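Local structure of peptidase, M20/M25/M40 family (Staphylococcus aureus, 4EWT) at residues L190-K195 and D251-E256; T269-I274 and L291-D296; H203-A208 and N247-V252; G233-G238 and G257-L262; T183-F188 and P330-F335. The protein binds two manganese ions and probably hydrolyses the amide bond of N-acylated amino acids, as a putative amidohydrolase of the M20 peptidase family. All coordinates share one frame; numbering follows the deposited sequence.

Interaction 1. Residues L190-K195 and D251-E256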
# COMPACT_ATOMS: atom_id res chain seq x y z
N LEU A 190 16.17 -3.81 -9.77
CA LEU A 190 16.18 -4.11 -8.35
C LEU A 190 15.89 -5.58 -8.15
O LEU A 190 14.86 -6.09 -8.61
CB LEU A 190 15.16 -3.25 -7.60
CG LEU A 190 14.89 -3.59 -6.12
CD1 LEU A 190 16.11 -3.32 -5.20
CD2 LEU A 190 13.69 -2.81 -5.66
N LYS A 191 16.81 -6.25 -7.47
CA LYS A 191 16.56 -7.61 -7.11
C LYS A 191 16.14 -7.62 -5.65
O LYS A 191 16.80 -7.03 -4.82
CB LYS A 191 17.80 -8.49 -7.34
CG LYS A 191 17.60 -9.92 -6.82
CD LYS A 191 18.65 -10.88 -7.36
CE LYS A 191 19.98 -10.68 -6.70
NZ LYS A 191 20.88 -11.88 -6.90
N VAL A 192 15.00 -8.25 -5.38
CA VAL A 192 14.47 -8.37 -4.02
C VAL A 192 14.57 -9.86 -3.66
O VAL A 192 13.85 -10.69 -4.22
CB VAL A 192 13.00 -7.87 -3.90
CG1 VAL A 192 12.49 -8.00 -2.46
CG2 VAL A 192 12.85 -6.39 -4.36
N GLN A 193 15.50 -10.18 -2.76
CA GLN A 193 15.72 -11.55 -2.34
C GLN A 193 15.12 -11.77 -0.96
O GLN A 193 15.56 -11.18 0.02
CB GLN A 193 17.23 -11.85 -2.34
CG GLN A 193 17.65 -13.20 -1.74
CD GLN A 193 17.35 -14.37 -2.64
OE1 GLN A 193 16.55 -15.25 -2.29
NE2 GLN A 193 17.98 -14.40 -3.82
N GLY A 194 14.08 -12.60 -0.91
CA GLY A 194 13.52 -13.11 0.35
C GLY A 194 14.01 -14.54 0.56
O GLY A 194 15.17 -14.86 0.34
N LYS A 195 13.09 -15.40 0.96
CA LYS A 195 13.38 -16.79 1.20
C LYS A 195 12.15 -17.59 0.76
O LYS A 195 11.05 -17.37 1.26
CB LYS A 195 13.68 -17.03 2.68
CG LYS A 195 13.78 -18.51 3.05
CD LYS A 195 13.82 -18.69 4.57
CE LYS A 195 15.21 -19.04 5.03
NZ LYS A 195 15.49 -20.49 4.84
N ASP A 251 10.87 -16.75 -3.82
CA ASP A 251 12.13 -16.42 -3.12
C ASP A 251 12.78 -15.11 -3.58
O ASP A 251 13.49 -14.47 -2.80
CB ASP A 251 13.15 -17.57 -3.27
CG ASP A 251 13.63 -17.77 -4.69
OD1 ASP A 251 12.84 -17.56 -5.65
OD2 ASP A 251 14.81 -18.16 -4.87
N VAL A 252 12.54 -14.74 -4.83
CA VAL A 252 13.17 -13.59 -5.45
C VAL A 252 12.25 -12.99 -6.51
O VAL A 252 11.58 -13.72 -7.24
CB VAL A 252 14.57 -13.94 -6.02
CG1 VAL A 252 14.48 -15.03 -7.06
CG2 VAL A 252 15.25 -12.70 -6.61
N VAL A 253 12.16 -11.66 -6.53
CA VAL A 253 11.55 -10.96 -7.66
C VAL A 253 12.56 -9.99 -8.30
O VAL A 253 13.42 -9.43 -7.62
CB VAL A 253 10.16 -10.27 -7.34
CG1 VAL A 253 9.17 -11.23 -6.66
CG2 VAL A 253 10.33 -9.04 -6.51
N GLU A 254 12.51 -9.83 -9.60
CA GLU A 254 13.30 -8.84 -10.28
C GLU A 254 12.46 -7.74 -10.82
O GLU A 254 11.57 -7.96 -11.56
CB GLU A 254 14.10 -9.39 -11.44
CG GLU A 254 14.89 -10.54 -11.14
CD GLU A 254 16.26 -10.23 -10.72
OE1 GLU A 254 16.65 -9.07 -10.65
OE2 GLU A 254 16.95 -11.19 -10.42
N ILE A 255 12.78 -6.56 -10.40
CA ILE A 255 12.06 -5.38 -10.81
C ILE A 255 12.95 -4.54 -11.72
O ILE A 255 14.12 -4.34 -11.44
CB ILE A 255 11.59 -4.56 -9.59
CG1 ILE A 255 10.34 -5.21 -8.97
CG2 ILE A 255 11.35 -3.09 -9.97
CD1 ILE A 255 10.19 -4.94 -7.46
N GLU A 256 12.38 -4.08 -12.83
CA GLU A 256 13.08 -3.15 -13.69
C GLU A 256 12.24 -1.91 -13.91
O GLU A 256 11.02 -2.00 -14.14
CB GLU A 256 13.46 -3.79 -15.02
CG GLU A 256 14.50 -4.90 -14.90
CD GLU A 256 14.87 -5.49 -16.25
OE1 GLU A 256 14.16 -5.20 -17.23
OE2 GLU A 256 15.86 -6.26 -16.32

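Interaction 2. Residues T269-I274 and L291-D296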
# COMPACT_ATOMS: atom_id res chain seq x y z
N THR A 269 17.20 13.97 -7.13
CA THR A 269 16.20 13.69 -6.09
C THR A 269 15.53 12.30 -6.24
O THR A 269 15.40 11.56 -5.26
CB THR A 269 15.13 14.77 -6.09
OG1 THR A 269 15.72 15.99 -5.65
CG2 THR A 269 13.95 14.40 -5.16
N ILE A 270 15.14 11.94 -7.47
CA ILE A 270 14.49 10.65 -7.73
C ILE A 270 15.42 9.48 -7.39
O ILE A 270 15.01 8.49 -6.79
CB ILE A 270 13.98 10.54 -9.21
CG1 ILE A 270 12.79 11.47 -9.44
CG2 ILE A 270 13.55 9.10 -9.53
CD1 ILE A 270 12.32 11.56 -10.92
N GLU A 271 16.67 9.62 -7.77
CA GLU A 271 17.64 8.58 -7.52
C GLU A 271 17.87 8.42 -6.02
O GLU A 271 17.97 7.30 -5.52
CB GLU A 271 18.95 8.91 -8.23
CG GLU A 271 20.02 7.89 -7.93
CD GLU A 271 21.32 8.13 -8.68
OE1 GLU A 271 21.39 9.06 -9.52
OE2 GLU A 271 22.26 7.36 -8.42
N LYS A 272 17.96 9.55 -5.31
CA LYS A 272 18.12 9.54 -3.86
C LYS A 272 16.94 8.88 -3.16
O LYS A 272 17.12 8.07 -2.26
CB LYS A 272 18.34 10.97 -3.34
CG LYS A 272 18.30 11.11 -1.81
CD LYS A 272 18.55 12.57 -1.38
CE LYS A 272 18.18 12.75 0.09
NZ LYS A 272 18.53 14.12 0.60
N GLU A 273 15.72 9.23 -3.59
CA GLU A 273 14.51 8.70 -2.97
C GLU A 273 14.21 7.23 -3.28
O GLU A 273 13.67 6.52 -2.43
CB GLU A 273 13.30 9.64 -3.25
CG GLU A 273 13.48 11.04 -2.60
CD GLU A 273 13.71 10.98 -1.08
OE1 GLU A 273 13.21 10.03 -0.45
OE2 GLU A 273 14.38 11.88 -0.50
N ILE A 274 14.58 6.77 -4.48
CA ILE A 274 14.42 5.36 -4.85
C ILE A 274 15.44 4.53 -4.08
O ILE A 274 15.13 3.44 -3.62
CB ILE A 274 14.59 5.14 -6.38
CG1 ILE A 274 13.36 5.65 -7.12
CG2 ILE A 274 14.89 3.63 -6.73
CD1 ILE A 274 13.48 5.62 -8.64
N LEU A 291 20.26 -3.15 -5.86
CA LEU A 291 19.91 -2.07 -6.75
C LEU A 291 21.09 -1.70 -7.66
O LEU A 291 22.21 -1.46 -7.18
CB LEU A 291 19.46 -0.85 -5.95
CG LEU A 291 18.84 0.34 -6.68
CD1 LEU A 291 17.59 -0.05 -7.42
CD2 LEU A 291 18.55 1.47 -5.68
N GLU A 292 20.83 -1.73 -8.96
CA GLU A 292 21.75 -1.22 -9.97
C GLU A 292 21.03 0.00 -10.55
O GLU A 292 19.92 -0.12 -11.07
CB GLU A 292 21.99 -2.27 -11.07
CG GLU A 292 22.61 -3.59 -10.58
CD GLU A 292 22.54 -4.70 -11.64
OE1 GLU A 292 22.09 -5.82 -11.29
OE2 GLU A 292 22.92 -4.46 -12.82
N TYR A 293 21.63 1.17 -10.43
CA TYR A 293 20.99 2.39 -10.84
C TYR A 293 21.90 3.08 -11.87
O TYR A 293 23.00 3.53 -11.54
CB TYR A 293 20.73 3.29 -9.62
CG TYR A 293 19.69 4.37 -9.88
CD1 TYR A 293 18.39 4.22 -9.43
CD2 TYR A 293 20.02 5.52 -10.59
CE1 TYR A 293 17.43 5.21 -9.68
CE2 TYR A 293 19.06 6.51 -10.85
CZ TYR A 293 17.78 6.34 -10.39
OH TYR A 293 16.84 7.31 -10.62
N ASN A 294 21.43 3.12 -13.12
CA ASN A 294 22.26 3.55 -14.24
C ASN A 294 21.73 4.82 -14.84
O ASN A 294 20.66 4.83 -15.47
CB ASN A 294 22.31 2.46 -15.33
CG ASN A 294 22.98 1.17 -14.86
OD1 ASN A 294 23.95 1.19 -14.09
ND2 ASN A 294 22.48 0.04 -15.35
N ASP A 295 22.46 5.91 -14.63
CA ASP A 295 22.14 7.17 -15.28
C ASP A 295 22.22 7.02 -16.80
O ASP A 295 23.02 6.23 -17.33
CB ASP A 295 23.07 8.30 -14.82
CG ASP A 295 22.40 9.66 -14.90
OD1 ASP A 295 21.15 9.71 -14.84
OD2 ASP A 295 23.10 10.69 -15.01
N ASP A 296 21.41 7.79 -17.49
CA ASP A 296 21.36 7.70 -18.93
C ASP A 296 21.21 9.16 -19.36
O ASP A 296 21.54 10.04 -18.58
CB ASP A 296 20.13 6.89 -19.32
CG ASP A 296 20.10 6.58 -20.76
OD1 ASP A 296 21.05 5.91 -21.24
OD2 ASP A 296 19.14 7.03 -21.42
O HOH W 1 20.40 9.73 -12.07
O HOH W 2 23.93 6.07 -10.90

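Interaction 3. Residues H203-A208 and N247-V252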
# COMPACT_ATOMS: atom_id res chain seq x y z
N HIS A 203 5.19 -18.52 7.59
CA HIS A 203 6.02 -18.10 8.72
C HIS A 203 7.46 -18.57 8.62
O HIS A 203 8.35 -17.99 9.23
CB HIS A 203 5.43 -18.61 10.03
CG HIS A 203 5.27 -20.10 10.06
ND1 HIS A 203 5.86 -20.89 11.02
CD2 HIS A 203 4.60 -20.93 9.24
CE1 HIS A 203 5.54 -22.16 10.80
NE2 HIS A 203 4.77 -22.20 9.72
N MET A 204 7.67 -19.61 7.85
CA MET A 204 8.97 -20.20 7.56
C MET A 204 9.62 -19.54 6.36
O MET A 204 10.72 -19.81 6.05
CB MET A 204 8.84 -21.68 7.19
CG MET A 204 8.66 -22.71 8.26
SD MET A 204 8.98 -22.11 9.84
CE MET A 204 10.71 -22.50 10.04
N ALA A 205 8.89 -18.72 5.66
CA ALA A 205 9.45 -18.13 4.44
C ALA A 205 9.52 -16.60 4.56
O ALA A 205 9.09 -16.03 5.57
CB ALA A 205 8.63 -18.58 3.23
N ASN A 206 10.06 -15.95 3.53
CA ASN A 206 10.02 -14.48 3.43
C ASN A 206 9.63 -14.10 2.00
O ASN A 206 10.42 -14.18 1.08
CB ASN A 206 11.37 -13.86 3.80
CG ASN A 206 11.29 -12.37 4.05
OD1 ASN A 206 12.31 -11.70 4.18
ND2 ASN A 206 10.08 -11.83 4.15
N ASP A 207 8.38 -13.69 1.86
CA ASP A 207 7.71 -13.57 0.58
C ASP A 207 8.27 -12.40 -0.25
O ASP A 207 8.07 -11.25 0.09
CB ASP A 207 6.20 -13.40 0.89
CG ASP A 207 5.30 -13.66 -0.28
OD1 ASP A 207 5.71 -13.39 -1.44
OD2 ASP A 207 4.15 -14.11 -0.03
N ALA A 208 8.99 -12.69 -1.33
CA ALA A 208 9.51 -11.62 -2.16
C ALA A 208 8.42 -10.89 -2.95
O ALA A 208 8.57 -9.72 -3.28
CB ALA A 208 10.59 -12.13 -3.09
N ASN A 247 1.96 -22.73 -5.39
CA ASN A 247 1.98 -23.09 -3.98
C ASN A 247 3.39 -23.09 -3.38
O ASN A 247 3.68 -23.84 -2.43
CB ASN A 247 1.54 -24.53 -3.95
CG ASN A 247 2.11 -25.30 -5.09
OD1 ASN A 247 2.90 -24.75 -5.88
ND2 ASN A 247 1.70 -26.55 -5.24
N VAL A 248 4.26 -22.29 -3.98
CA VAL A 248 5.60 -22.08 -3.45
C VAL A 248 5.68 -20.59 -3.19
O VAL A 248 5.37 -19.79 -4.08
CB VAL A 248 6.69 -22.53 -4.46
CG1 VAL A 248 8.09 -22.15 -4.00
CG2 VAL A 248 6.61 -24.06 -4.70
N ILE A 249 6.03 -20.20 -1.97
CA ILE A 249 6.30 -18.79 -1.68
C ILE A 249 7.56 -18.35 -2.42
O ILE A 249 8.62 -18.97 -2.31
CB ILE A 249 6.43 -18.54 -0.16
CG1 ILE A 249 5.05 -18.64 0.49
CG2 ILE A 249 7.05 -17.15 0.12
CD1 ILE A 249 5.08 -19.06 1.95
N LYS A 250 7.42 -17.29 -3.21
CA LYS A 250 8.45 -16.86 -4.15
C LYS A 250 9.68 -16.24 -3.46
O LYS A 250 9.56 -15.33 -2.64
CB LYS A 250 7.83 -15.93 -5.20
CG LYS A 250 8.77 -15.44 -6.30
CD LYS A 250 8.93 -16.48 -7.41
CE LYS A 250 10.16 -16.22 -8.26
NZ LYS A 250 10.44 -17.33 -9.21
N ASP A 251 10.87 -16.75 -3.82
CA ASP A 251 12.13 -16.42 -3.12
C ASP A 251 12.78 -15.11 -3.58
O ASP A 251 13.49 -14.47 -2.80
CB ASP A 251 13.15 -17.57 -3.27
CG ASP A 251 13.63 -17.77 -4.69
OD1 ASP A 251 12.84 -17.56 -5.65
OD2 ASP A 251 14.81 -18.16 -4.87
N VAL A 252 12.54 -14.74 -4.83
CA VAL A 252 13.17 -13.59 -5.45
C VAL A 252 12.25 -12.99 -6.51
O VAL A 252 11.58 -13.72 -7.24
CB VAL A 252 14.57 -13.94 -6.02
CG1 VAL A 252 14.48 -15.03 -7.06
CG2 VAL A 252 15.25 -12.70 -6.61
O HOH W 3 5.04 -15.56 -2.90

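Interaction 4. Residues G233-G238 and G257-L262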
# COMPACT_ATOMS: atom_id res chain seq x y z
N GLY A 233 8.73 14.76 -13.20
CA GLY A 233 9.39 13.49 -12.92
C GLY A 233 8.47 12.32 -13.21
O GLY A 233 7.24 12.45 -13.12
N VAL A 234 9.06 11.18 -13.57
CA VAL A 234 8.30 9.96 -13.85
C VAL A 234 9.09 8.80 -13.30
O VAL A 234 10.31 8.71 -13.52
CB VAL A 234 8.12 9.66 -15.38
CG1 VAL A 234 7.02 8.58 -15.60
CG2 VAL A 234 7.80 10.89 -16.15
N VAL A 235 8.40 7.91 -12.59
CA VAL A 235 8.99 6.67 -12.12
C VAL A 235 8.04 5.56 -12.52
O VAL A 235 6.91 5.47 -12.00
CB VAL A 235 9.25 6.68 -10.58
CG1 VAL A 235 9.86 5.37 -10.14
CG2 VAL A 235 10.18 7.84 -10.20
N THR A 236 8.48 4.78 -13.50
CA THR A 236 7.70 3.64 -14.02
C THR A 236 8.39 2.31 -13.71
O THR A 236 9.59 2.15 -13.96
CB THR A 236 7.48 3.77 -15.54
OG1 THR A 236 6.49 4.77 -15.79
CG2 THR A 236 6.96 2.44 -16.13
N ILE A 237 7.63 1.36 -13.15
CA ILE A 237 8.10 -0.02 -13.06
C ILE A 237 7.48 -0.75 -14.23
O ILE A 237 6.30 -1.07 -14.21
CB ILE A 237 7.68 -0.76 -11.76
CG1 ILE A 237 8.25 -0.07 -10.51
CG2 ILE A 237 8.16 -2.22 -11.79
CD1 ILE A 237 9.79 0.05 -10.51
N GLY A 238 8.29 -0.98 -15.27
CA GLY A 238 7.83 -1.67 -16.45
C GLY A 238 7.94 -3.18 -16.40
O GLY A 238 7.32 -3.88 -17.20
N GLY A 257 12.88 -0.75 -13.83
CA GLY A 257 12.18 0.51 -14.04
C GLY A 257 12.94 1.58 -14.78
O GLY A 257 14.15 1.46 -15.05
N ASP A 258 12.23 2.64 -15.12
CA ASP A 258 12.86 3.80 -15.70
C ASP A 258 12.30 5.09 -15.15
O ASP A 258 11.18 5.15 -14.63
CB ASP A 258 12.89 3.75 -17.23
CG ASP A 258 11.66 4.32 -17.85
OD1 ASP A 258 10.60 3.68 -17.72
OD2 ASP A 258 11.76 5.40 -18.50
N VAL A 259 13.12 6.12 -15.29
CA VAL A 259 13.03 7.35 -14.56
C VAL A 259 13.23 8.47 -15.57
O VAL A 259 14.13 8.39 -16.42
CB VAL A 259 14.14 7.42 -13.48
CG1 VAL A 259 14.41 8.85 -13.05
CG2 VAL A 259 13.79 6.51 -12.26
N ARG A 260 12.37 9.48 -15.51
CA ARG A 260 12.58 10.71 -16.25
C ARG A 260 12.53 11.87 -15.27
O ARG A 260 11.69 11.91 -14.37
CB ARG A 260 11.50 10.96 -17.30
CG ARG A 260 11.06 9.78 -18.10
CD ARG A 260 11.89 9.54 -19.33
NE ARG A 260 11.54 8.21 -19.82
CZ ARG A 260 11.75 7.76 -21.05
NH1 ARG A 260 12.32 8.53 -21.97
NH2 ARG A 260 11.36 6.52 -21.35
N GLY A 261 13.42 12.84 -15.49
CA GLY A 261 13.39 14.10 -14.75
C GLY A 261 13.70 15.20 -15.74
O GLY A 261 14.63 15.07 -16.53
N LEU A 262 12.93 16.28 -15.70
CA LEU A 262 13.13 17.37 -16.65
C LEU A 262 14.39 18.21 -16.32
O LEU A 262 14.98 18.84 -17.20
CB LEU A 262 11.87 18.25 -16.75
CG LEU A 262 11.92 19.50 -17.66
CD1 LEU A 262 12.16 19.10 -19.12
CD2 LEU A 262 10.64 20.33 -17.50

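Interaction 5. Residues T183-F188 and P330-F335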
# COMPACT_ATOMS: atom_id res chain seq x y z
N THR A 183 13.39 15.81 -21.07
CA THR A 183 13.71 15.14 -19.82
C THR A 183 14.97 14.31 -19.96
O THR A 183 15.28 13.83 -21.03
CB THR A 183 12.57 14.18 -19.36
OG1 THR A 183 12.37 13.16 -20.34
CG2 THR A 183 11.28 14.93 -19.16
N GLY A 184 15.70 14.17 -18.86
CA GLY A 184 16.77 13.19 -18.78
C GLY A 184 16.21 11.87 -18.30
O GLY A 184 15.06 11.78 -17.86
N ARG A 185 17.04 10.84 -18.36
CA ARG A 185 16.56 9.49 -18.18
C ARG A 185 17.54 8.68 -17.35
O ARG A 185 18.77 8.84 -17.48
CB ARG A 185 16.37 8.85 -19.55
CG ARG A 185 15.80 7.44 -19.53
CD ARG A 185 15.34 7.05 -20.92
NE ARG A 185 16.47 6.98 -21.84
CZ ARG A 185 16.38 6.96 -23.16
NH1 ARG A 185 15.19 6.98 -23.76
NH2 ARG A 185 17.48 6.91 -23.89
N ALA A 186 16.99 7.83 -16.47
CA ALA A 186 17.81 6.82 -15.79
C ALA A 186 17.08 5.48 -15.82
O ALA A 186 15.87 5.45 -16.04
CB ALA A 186 18.12 7.25 -14.36
N PHE A 187 17.83 4.40 -15.62
CA PHE A 187 17.29 3.05 -15.57
C PHE A 187 17.77 2.34 -14.32
O PHE A 187 18.90 2.52 -13.89
CB PHE A 187 17.78 2.24 -16.78
CG PHE A 187 17.33 2.80 -18.09
CD1 PHE A 187 15.98 2.80 -18.44
CD2 PHE A 187 18.26 3.35 -18.97
CE1 PHE A 187 15.56 3.33 -19.66
CE2 PHE A 187 17.85 3.88 -20.20
CZ PHE A 187 16.51 3.86 -20.55
N PHE A 188 16.91 1.49 -13.75
CA PHE A 188 17.32 0.69 -12.62
C PHE A 188 16.79 -0.74 -12.67
O PHE A 188 15.72 -1.01 -13.23
CB PHE A 188 16.95 1.37 -11.28
CG PHE A 188 15.46 1.57 -11.08
CD1 PHE A 188 14.74 0.68 -10.30
CD2 PHE A 188 14.82 2.68 -11.62
CE1 PHE A 188 13.35 0.87 -10.09
CE2 PHE A 188 13.43 2.90 -11.42
CZ PHE A 188 12.70 2.00 -10.66
N PRO A 330 8.16 15.49 -23.58
CA PRO A 330 8.35 14.27 -22.78
C PRO A 330 9.57 13.38 -23.11
O PRO A 330 10.19 12.86 -22.16
CB PRO A 330 7.03 13.50 -22.96
CG PRO A 330 6.03 14.55 -23.41
CD PRO A 330 6.86 15.46 -24.28
N PRO A 331 9.91 13.18 -24.40
CA PRO A 331 10.97 12.19 -24.65
C PRO A 331 12.39 12.68 -24.31
O PRO A 331 12.63 13.88 -24.21
CB PRO A 331 10.85 11.92 -26.15
CG PRO A 331 10.26 13.13 -26.71
CD PRO A 331 9.37 13.72 -25.66
N SER A 332 13.30 11.74 -24.12
CA SER A 332 14.69 12.10 -23.90
C SER A 332 15.36 12.14 -25.26
O SER A 332 14.85 11.59 -26.24
CB SER A 332 15.39 11.13 -22.93
OG SER A 332 16.10 10.14 -23.66
N GLU A 333 16.49 12.84 -25.33
CA GLU A 333 17.13 13.15 -26.59
C GLU A 333 18.62 13.26 -26.30
O GLU A 333 19.03 13.96 -25.37
CB GLU A 333 16.55 14.48 -27.11
CG GLU A 333 17.32 15.18 -28.20
CD GLU A 333 17.44 14.37 -29.46
OE1 GLU A 333 16.39 13.96 -30.00
OE2 GLU A 333 18.59 14.13 -29.91
N ASP A 334 19.45 12.57 -27.09
CA ASP A 334 20.89 12.60 -26.80
C ASP A 334 21.63 13.85 -27.27
O ASP A 334 22.80 14.05 -26.94
CB ASP A 334 21.60 11.27 -27.14
CG ASP A 334 22.27 11.26 -28.50
OD1 ASP A 334 21.97 12.12 -29.35
OD2 ASP A 334 23.11 10.35 -28.71
N PHE A 335 20.92 14.72 -27.98
CA PHE A 335 21.39 16.09 -28.22
C PHE A 335 21.78 16.74 -26.90
O PHE A 335 22.61 17.65 -26.87
CB PHE A 335 20.32 16.93 -28.92
CG PHE A 335 20.79 18.30 -29.33
CD1 PHE A 335 21.36 18.51 -30.58
CD2 PHE A 335 20.65 19.39 -28.46
CE1 PHE A 335 21.80 19.76 -30.97
CE2 PHE A 335 21.08 20.65 -28.83
CZ PHE A 335 21.67 20.84 -30.10
O HOH W 4 17.24 14.64 -23.10

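Interaction 1. Residues L190-K195 and D251-E256
Strand 190-193 runs antiparallel to strand 252-256, their axes 4.8 Å apart at the closest, and four backbone hydrogen bonds join the two hydrogen-bonded pairs Leu190-Ile255 and Val192-Val253. The shortest of the four, Leu190 N to Ile255 O, is 2.7 Å and nearly straight. Beyond the end of the strand Gly194 N still reaches Asp251 O at 2.7 Å, but this bond is bent to 138° at the hydrogen. Between the paired amides, Val252 CA gives a C-H...O contact to Val192 O (3.2 Å). On the face of Lys191, Gln193, Val252 and Glu254, the stems of Lys191 and Glu254 lie side by side and point the same way. Glu254 bends at chi2 (-91°), and OE2 of its carboxylate meets Lys191 CD at 3.5 Å, while Lys191 NZ stays 5.3 Å from that OE2, too far for a salt bridge, though the opposite charges may still attract. Lys191 CG also packs on Val252 CG2 at 3.6 Å. The other face is apolar and buried: Val192 CB touches Val253 CG2 at 3.9 Å, and Leu190 sits beside Ile255. Phe215, Ala211, Ala208 and Ile209 of helix 208-226 cover this second face. One face apolar under helix 208-226 and the other mostly polar is the pattern of a two-layer alpha/beta sandwich, here in the smaller domain, the lid or dimerisation domain of M20 peptidases.

Interaction 2. Residues T269-I274 and L291-D296
Glu271 lies across one face of the Tyr293 ring, its CG 3.6 Å from the ring centroid and 21° off the ring normal, a CH-pi contact displaced toward the CE2 rim. The side chain is extended, with CG anti to the backbone N (chi1 176°), and its carboxylate comes to rest stacked on the ring with the two planes 13° apart. Glu271 CD is 3.5 Å from Tyr293 CD2. At the other end of the ring the hydroxyl tucks against the helix backbone, Tyr293 OH lying 3.4 Å from Glu271 CA. Ile274 meets the ring differently: its CD1 sits near the ring plane at the edge, 4.1 Å from Tyr293 CE1, and the two side chains cross at about a right angle. Ile270 CG2 approaches the phenol oxygen, also at a right angle to the tyrosine. Residues 269-274 of helix 264-285 run antiparallel to strand 291-295, with the axes of the two segments 10.8 Å apart, a helix-on-sheet layer of the alpha/beta sandwich in which Val259 of the next-but-one strand joins Ile270, Ile274 and Tyr293. Two residues earlier on the strand, Leu291 CD2 packs loosely on Ile274 CG2. The carboxylate of Glu271 makes its strongest polar contact as a salt bridge from OE2 to Lys275 on the same helix. Two waters supplement it. One donates to Glu271 OE1 and Asp295 OD1, oxygens of like charge 5.4 Å apart; Lys267 is salt-bridged to Asp295 OD1, and this water and the two lysines would probably ease any repulsion. The other donates to Tyr293 O and, over a longer distance, to Glu271 OE2.

Interaction 3. Residues H203-A208 and N247-V252
Ala208 N donates to Lys250 O at 3.0 Å, the direct hydrogen bond of a contact that ties the N-cap of helix 208-226 to the start of strand 248-261 at the far end of the small domain. The bond is nearly straight, 162° at the hydrogen, and the donor sits nearly along the C=O axis. Asp207 is the N-cap residue: its OD1 accepts from Val210 N and, weakly, from Ile209 N. A water shared by the two segments adds to this, donating to Asp207 OD1 and accepting from Lys250 N, while Asp207 OD2 forms a salt bridge with Arg225 of the third subunit.

Apolar packing centres on Ile249. With chi1 at -72°, its CG2 stands anti to the backbone N, 3.7 Å from Asp207 CA and 3.8 Å from Ala205 CB; CD1 touches the same Ala205 methyl, so both branches of the isoleucine meet it. Ile249 crosses the Asp207 side chain at about a right angle. Thr236 of the second subunit also packs on Ile249, placing the contact at a subunit interface. Ala208 CB lies 3.4 Å from Lys250 O, the oxygen its own N-H binds, and 3.7 Å from Val252 N.

Interaction 4. Residues G233-G238 and G257-L262
Val234 N donates to Arg260 O at 2.8 Å, with 150° at the hydrogen, the shortest of four backbone bonds that join the strands at two hydrogen-bonded pairs, Val234-Arg260 and Thr236-Asp258. Val259 CA adds a C-H...O contact to Val234 O. On the face of the paired residues, Val234 CG2 packs on Arg260 CB at 3.9 Å, against the aliphatic stem of a chain that bends at chi2 (-88°). Next along this face, Asp258 OD1 turns to Thr236 CB at 3.8 Å, the two side chains lying side by side and pointing the same way. Thr236 OG1 is bonded to Arg225 of the fourth subunit. Within the strand, Asp258 OD2 takes weak, bent bonds from Arg260 NH2 and NE, both at 3.1 Å, and the NH2 pair is a salt bridge. Arg260 NH2 has a further weak bond to Asn247 OD1 of the second subunit.

On the other face Val235 and Val259 meet loosely through their CG2 methyls, beneath Ile270 and Ile274 of helix 264-285. A buried antiparallel beta hairpin results, strands 233-242 and 248-261, with one face under the helices of the sandwich and the other built into the tetramer interfaces.

Interaction 5. Residues T183-F188 and P330-F335
The loop between strand 322-325 and helix 335-341 passes the part of strand 179-193 around Thr183 and Arg185. Thr183 OG1 donates to Pro330 O at 2.9 Å, the donor tilted 35° from the carbonyl plane; chi1 of 61° sets OG1 between the backbone N and the carbonyl carbon. Ser332 CB lies 3.3 Å from Thr183 O, and Ser332 CA makes a C-H...O contact to the same oxygen. The serine hydroxyl stands over the centre of the Arg185 guanidinium, with Ser332 OG 3.2 Å from Arg185 CZ; the nearby NH1 makes too poor an angle for a hydrogen bond. Arg185 NE forms a salt bridge with Asp296, and Tyr297 adds a cation-pi contact. The contact lies where the small domain meets the catalytic one in the two-domain M20 fold, and the Pro331 side chain is about 6 Å from a bound manganese ion. A water 3.0 Å from Thr183 O accepts from Glu333 N and links the two segments. Glu333, ahead of the turn leading into helix 335-341, makes a capping bond: OE2 accepts from Phe335 N at 3.1 Å through its anti lone pair, and is also salt-bridged to Arg76.

Interactions 1, 3 and 4 all use strand 248-261: interaction 3 at its start, interaction 1 along its middle against strand 179-193, and interaction 4 at its end against strand 233-242. Interaction 4 is wholly buried, the others partly. Interactions 1 and 4 rest on regular backbone bonding, interaction 2 on ring and methyl packing with water at its rim, and interactions 3 and 5 on single direct bonds assisted by water where loops meet strands. Interactions 2 and 5 are joined by the Arg185-Asp296 salt bridge, and interaction 2 packs on interaction 4 through Ile270. Interactions 3, 4 and 5 touch the second subunit broadly, interaction 1 only through Glu256.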